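PDB 4MXN: uncharacterized protein from Parabacteroides merdae, which is uncharacterised but, as a putative family 28 glycosyl hydrolase, probably cleaves glycosidic bonds in pectin-like polysaccharides. Local coordinates for residues Val34-Arg39 against Arg62-Ser67; Thr183-Val188 against Lys208-Tyr213. One frame throughout, in Å; residues are numbered along the deposited sequence. Where two conformers were deposited one is given.

Contact 1: residues Val34-Arg39 against Arg62-Ser67; sequences VTLNTR and RYLTGS
Asn37 and Thr38 grip the segment Arg62-Ser67 through polar bonds at two successive points. Leu64 O accepts the backbone N of Asn37 at 3.0 Å, the donor tilted 33° from the carbonyl plane. With CG beside its own backbone N (chi1 -65°), Asn37 brings ND2 to the same Leu64 O, 3.2 Å away, in a bent, weak bond, and near the plane of the Tyr63 ring, at its edge; its OD1 is held from elsewhere, by Lys30 N. Further on, Gly66 N donates to Thr38 OG1 at 2.8 Å, while Thr65 OG1 turns along its own chain to Gly66 O. One water joins Thr35 O to Leu64 N.

The apolar contact is a leucine pair, Leu36 CD1 lying 4.0 Å from Leu64 CG and also against the backbone of Thr65. Other carbons make van der Waals contacts with backbone oxygens: Leu64 CB lies 3.4 Å from Thr35 O, Leu64 CD2 reaches Val34 O, and Thr38 CG2 comes within 3.3 Å of Ser67 O.

Replacing Thr38 by an alanine is likely to leave Gly66 N without its acceptor and to open a gap beside Ser67 O. The corner at Val34-Thr35 and the start of helix 38-50 are thus fastened to strand 61-69 by one main-chain bond, one bond to the threonine hydroxyl, a weak amide bond and a water bridge, with a leucine pair near the surface, while Thr38 N is buried without a partner.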
loop_
_atom_site.group_PDB
_atom_site.type_symbol
_atom_site.label_atom_id
_atom_site.label_comp_id
_atom_site.label_asym_id
_atom_site.label_seq_id
_atom_site.Cartn_x
_atom_site.Cartn_y
_atom_site.Cartn_z
ATOM N N VAL A 34 18.450 5.748 2.928
ATOM C CA VAL A 34 19.198 5.854 1.649
ATOM C C VAL A 34 19.482 4.467 1.010
ATOM O O VAL A 34 19.619 4.392 -0.214
ATOM C CB VAL A 34 20.512 6.692 1.763
ATOM C CG1 VAL A 34 20.225 8.165 2.081
ATOM C CG2 VAL A 34 21.499 6.096 2.767
ATOM N N THR A 35 19.629 3.401 1.822
ATOM C CA THR A 35 19.835 2.022 1.333
ATOM C C THR A 35 18.527 1.496 0.745
ATOM O O THR A 35 17.507 1.553 1.442
ATOM C CB THR A 35 20.293 1.113 2.486
ATOM O OG1 THR A 35 21.582 1.551 2.916
ATOM C CG2 THR A 35 20.304 -0.382 2.100
ATOM N N LEU A 36 18.536 1.002 -0.506
ATOM C CA LEU A 36 17.334 0.453 -1.145
ATOM C C LEU A 36 17.142 -0.982 -0.641
ATOM O O LEU A 36 17.969 -1.843 -0.901
ATOM C CB LEU A 36 17.431 0.519 -2.679
ATOM C CG LEU A 36 16.172 0.084 -3.434
ATOM C CD1 LEU A 36 14.972 0.975 -3.065
ATOM C CD2 LEU A 36 16.408 0.016 -4.947
ATOM N N ASN A 37 16.069 -1.216 0.101
ATOM C CA ASN A 37 15.832 -2.470 0.812
ATOM C C ASN A 37 14.918 -3.480 0.128
ATOM O O ASN A 37 14.632 -4.511 0.724
ATOM C CB ASN A 37 15.198 -2.136 2.163
ATOM C CG ASN A 37 16.090 -1.363 3.087
ATOM O OD1 ASN A 37 17.154 -1.831 3.474
ATOM N ND2 ASN A 37 15.652 -0.176 3.480
ATOM N N THR A 38 14.466 -3.211 -1.095
ATOM C CA THR A 38 13.450 -4.035 -1.769
ATOM C C THR A 38 13.717 -5.556 -1.714
ATOM O O THR A 38 12.856 -6.301 -1.262
ATOM C CB THR A 38 13.291 -3.582 -3.204
ATOM O OG1 THR A 38 13.339 -2.153 -3.228
ATOM C CG2 THR A 38 12.006 -4.094 -3.824
ATOM N N ARG A 39 14.890 -5.995 -2.196
ATOM C CA ARG A 39 15.225 -7.413 -2.252
ATOM C C ARG A 39 15.339 -8.052 -0.862
ATOM O O ARG A 39 14.900 -9.201 -0.693
ATOM C CB ARG A 39 16.506 -7.626 -3.067
ATOM C CG ARG A 39 16.311 -7.334 -4.581
ATOM C CD ARG A 39 15.553 -8.427 -5.330
ATOM N NE ARG A 39 16.376 -9.630 -5.412
ATOM C CZ ARG A 39 17.098 -9.956 -6.471
ATOM N NH1 ARG A 39 17.044 -9.219 -7.570
ATOM N NH2 ARG A 39 17.868 -11.032 -6.448
ATOM N N ARG A 62 13.789 5.363 8.684
ATOM C CA ARG A 62 13.275 5.471 7.315
ATOM C C ARG A 62 13.760 4.306 6.468
ATOM O O ARG A 62 14.959 4.069 6.406
ATOM C CB ARG A 62 13.713 6.804 6.669
ATOM C CG ARG A 62 13.173 8.058 7.366
ATOM C CD ARG A 62 13.599 9.358 6.676
ATOM N NE ARG A 62 13.126 9.473 5.287
ATOM C CZ ARG A 62 11.901 9.858 4.935
ATOM N NH1 ARG A 62 10.995 10.155 5.862
ATOM N NH2 ARG A 62 11.566 9.934 3.652
ATOM N N TYR A 63 12.847 3.586 5.816
ATOM C CA TYR A 63 13.212 2.418 5.031
ATOM C C TYR A 63 12.865 2.646 3.571
ATOM O O TYR A 63 11.689 2.636 3.194
ATOM C CB TYR A 63 12.514 1.159 5.567
ATOM C CG TYR A 63 12.841 0.838 7.015
ATOM C CD1 TYR A 63 12.072 1.358 8.058
ATOM C CD2 TYR A 63 13.862 -0.052 7.339
ATOM C CE1 TYR A 63 12.342 1.036 9.388
ATOM C CE2 TYR A 63 14.116 -0.410 8.663
ATOM C CZ TYR A 63 13.361 0.146 9.684
ATOM O OH TYR A 63 13.611 -0.184 10.992
ATOM N N LEU A 64 13.886 2.874 2.748
ATOM C CA LEU A 64 13.715 3.096 1.320
ATOM C C LEU A 64 13.368 1.777 0.649
ATOM O O LEU A 64 13.992 0.765 0.958
ATOM C CB LEU A 64 15.003 3.682 0.719
ATOM C CG LEU A 64 14.913 4.254 -0.703
ATOM C CD1 LEU A 64 14.103 5.554 -0.749
ATOM C CD2 LEU A 64 16.330 4.531 -1.248
ATOM N N THR A 65 12.381 1.788 -0.263
ATOM C CA THR A 65 11.987 0.542 -0.932
ATOM C C THR A 65 11.291 0.785 -2.266
ATOM O O THR A 65 10.685 1.837 -2.498
ATOM C CB THR A 65 11.040 -0.308 -0.012
ATOM O OG1 THR A 65 10.863 -1.604 -0.587
ATOM C CG2 THR A 65 9.666 0.334 0.195
ATOM N N GLY A 66 11.334 -0.258 -3.088
ATOM C CA GLY A 66 10.538 -0.391 -4.292
ATOM C C GLY A 66 9.348 -1.272 -3.934
ATOM O O GLY A 66 9.027 -1.441 -2.747
ATOM N N SER A 67 8.712 -1.886 -4.944
ATOM C CA SER A 67 7.537 -2.746 -4.737
ATOM C C SER A 67 7.858 -4.027 -3.988
ATOM O O SER A 67 8.780 -4.769 -4.333
ATOM C CB SER A 67 6.875 -3.075 -6.069
ATOM O OG SER A 67 6.287 -1.886 -6.571
HETATM O O HOH W 1 16.618 2.726 3.583
#

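Contact 2: residues Thr183-Val188 against Lys208-Tyr213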
loop_
_atom_site.group_PDB
_atom_site.type_symbol
_atom_site.label_atom_id
_atom_site.label_comp_id
_atom_site.label_asym_id
_atom_site.label_seq_id
_atom_site.Cartn_x
_atom_site.Cartn_y
_atom_site.Cartn_z
ATOM N N THR A 183 -10.643 -6.163 5.853
ATOM C CA THR A 183 -10.941 -5.214 6.933
ATOM C C THR A 183 -9.905 -4.109 6.853
ATOM O O THR A 183 -8.730 -4.391 6.648
ATOM C CB THR A 183 -10.998 -5.868 8.330
ATOM O OG1 THR A 183 -9.723 -6.399 8.671
ATOM C CG2 THR A 183 -12.119 -6.932 8.473
ATOM N N VAL A 184 -10.347 -2.849 6.946
ATOM C CA VAL A 184 -9.479 -1.647 6.932
ATOM C C VAL A 184 -9.890 -0.829 8.149
ATOM O O VAL A 184 -10.991 -0.278 8.170
ATOM C CB VAL A 184 -9.561 -0.843 5.602
ATOM C CG1 VAL A 184 -8.528 0.271 5.576
ATOM C CG2 VAL A 184 -9.396 -1.753 4.381
ATOM N N ASP A 185 -9.050 -0.811 9.186
ATOM C CA ASP A 185 -9.389 -0.188 10.462
ATOM C C ASP A 185 -8.408 0.887 10.912
ATOM O O ASP A 185 -7.216 0.627 10.943
ATOM C CB ASP A 185 -9.451 -1.277 11.555
ATOM C CG ASP A 185 -10.703 -2.122 11.524
ATOM O OD1 ASP A 185 -10.724 -3.116 10.783
ATOM O OD2 ASP A 185 -11.662 -1.785 12.249
ATOM N N LYS A 186 -8.907 2.073 11.322
ATOM C CA LYS A 186 -8.089 3.186 11.875
ATOM C C LYS A 186 -6.949 3.633 10.903
ATOM O O LYS A 186 -5.870 4.047 11.338
ATOM C CB LYS A 186 -7.507 2.793 13.264
ATOM C CG LYS A 186 -8.568 2.320 14.269
ATOM C CD LYS A 186 -7.958 1.531 15.433
ATOM C CE LYS A 186 -9.012 0.847 16.271
ATOM N NZ LYS A 186 -9.433 -0.448 15.678
ATOM N N VAL A 187 -7.209 3.561 9.595
ATOM C CA VAL A 187 -6.198 3.956 8.606
ATOM C C VAL A 187 -6.360 5.455 8.315
ATOM O O VAL A 187 -7.467 5.969 8.309
ATOM C CB VAL A 187 -6.241 3.082 7.311
ATOM C CG1 VAL A 187 -5.299 3.616 6.220
ATOM C CG2 VAL A 187 -5.897 1.625 7.621
ATOM N N VAL A 188 -5.253 6.155 8.133
ATOM C CA VAL A 188 -5.277 7.578 7.822
ATOM C C VAL A 188 -4.712 7.732 6.408
ATOM O O VAL A 188 -3.627 7.211 6.132
ATOM C CB VAL A 188 -4.500 8.431 8.865
ATOM C CG1 VAL A 188 -4.357 9.894 8.409
ATOM C CG2 VAL A 188 -5.143 8.341 10.264
ATOM N N LYS A 208 -15.012 -4.460 5.194
ATOM C CA LYS A 208 -15.454 -3.698 6.350
ATOM C C LYS A 208 -14.432 -2.623 6.636
ATOM O O LYS A 208 -13.308 -2.935 7.042
ATOM C CB LYS A 208 -15.701 -4.593 7.582
ATOM C CG LYS A 208 -16.857 -5.569 7.450
ATOM C CD LYS A 208 -17.233 -6.099 8.831
ATOM C CE LYS A 208 -18.339 -7.113 8.800
ATOM N NZ LYS A 208 -18.955 -7.284 10.148
HETATM N N MSE A 209 -14.826 -1.361 6.432
HETATM C CA MSE A 209 -13.951 -0.214 6.670
HETATM C C MSE A 209 -14.480 0.564 7.873
HETATM O O MSE A 209 -15.638 0.991 7.855
HETATM C CB MSE A 209 -13.852 0.669 5.415
HETATM C CG MSE A 209 -12.650 1.587 5.443
HETATM SE SE MSE A 209 -12.172 2.385 3.736
HETATM C CE MSE A 209 -11.594 0.803 2.771
ATOM N N THR A 210 -13.643 0.706 8.933
ATOM C CA THR A 210 -14.037 1.362 10.184
ATOM C C THR A 210 -12.993 2.366 10.674
ATOM O O THR A 210 -11.796 2.076 10.654
ATOM C CB THR A 210 -14.269 0.272 11.249
ATOM O OG1 THR A 210 -15.078 -0.752 10.680
ATOM C CG2 THR A 210 -14.942 0.797 12.530
ATOM N N ASP A 211 -13.464 3.542 11.134
ATOM C CA ASP A 211 -12.639 4.612 11.728
ATOM C C ASP A 211 -11.514 5.062 10.795
ATOM O O ASP A 211 -10.379 5.299 11.229
ATOM C CB ASP A 211 -12.054 4.169 13.092
ATOM C CG ASP A 211 -13.117 3.844 14.115
ATOM O OD1 ASP A 211 -14.115 4.577 14.179
ATOM O OD2 ASP A 211 -12.978 2.822 14.799
ATOM N N CYS A 212 -11.827 5.192 9.518
ATOM C CA CYS A 212 -10.818 5.646 8.568
ATOM C C CYS A 212 -10.963 7.132 8.315
ATOM O O CYS A 212 -12.081 7.653 8.277
ATOM C CB CYS A 212 -10.886 4.822 7.288
ATOM S SG CYS A 212 -10.410 3.098 7.547
ATOM N N TYR A 213 -9.816 7.828 8.219
ATOM C CA TYR A 213 -9.790 9.278 7.994
ATOM C C TYR A 213 -9.146 9.583 6.644
ATOM O O TYR A 213 -8.095 9.015 6.325
ATOM C CB TYR A 213 -9.034 10.007 9.136
ATOM C CG TYR A 213 -9.096 11.518 9.043
ATOM C CD1 TYR A 213 -10.246 12.211 9.402
ATOM C CD2 TYR A 213 -7.996 12.257 8.606
ATOM C CE1 TYR A 213 -10.312 13.600 9.306
ATOM C CE2 TYR A 213 -8.048 13.650 8.516
ATOM C CZ TYR A 213 -9.212 14.317 8.854
ATOM O OH TYR A 213 -9.247 15.684 8.744
HETATM O O HOH W 2 -11.890 0.409 14.506
HETATM O O HOH W 3 -13.425 -2.769 9.939
HETATM O O HOH W 4 -8.349 6.198 5.535
HETATM O O HOH W 5 -8.252 7.192 11.331
#
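Val184 sits in register with Met209, a selenomethionine, and the two side chains run side by side on the same face, Val184 CG2 meeting Met209 CE in the conformer given. Cys212 SG joins them: with SG beside its backbone N (chi1 -67°), it comes closest to Val184 O, at 3.5 Å, and lies 3.9 Å from Val184 CG1. On the other face, Asp185 OD2 approaches Thr210 CB at 3.5 Å, and a water links Asp185 OD1, Thr210 OG1 and Lys208 O.

Backbone bonds set this pairing: Val184 N to Lys208 O, Thr210 N to Val184 O at 2.9 Å, Lys186 N to Thr210 O, and, past the bend, Tyr213 N to Val187 O at 3.0 Å. The strand axes are 4.7 Å apart and 3° from parallel, the stacking of successive coils in a right-handed parallel beta-helix, the fold of family 28. Both segments break from the strand at the same place, Lys186 and Asp211 each taking a left-handed helical backbone conformation. There a second water bridges Lys186 NZ, Asp185 OD2 and Asp211 OD2, so that the lysine probably eases the repulsion between the carboxylates.

Farther out, Asn234 holds Asp211 OD1, Tyr176 packs on Val184, and Phe232 and Cys235 touch Met209.

The two contacts lie on opposite sides of the chain's centre, their own centres about 26 Å apart, and share no residue. Both are partly buried, with a mixture of interior and surface side chains. Contact 2 joins two equivalent strand-and-corner units stacked along the solenoid, so regular main-chain bonds carry it, and it buries the larger area, 511 Å² against 381 Å². Contact 1 instead sets an irregular loop and helix start against strand 61-69; lacking a matching regular strand, it relies on one main-chain bond and on side-chain groups reaching backbone atoms. Water bridges occur in both, but only in contact 2 do they link charged side chains.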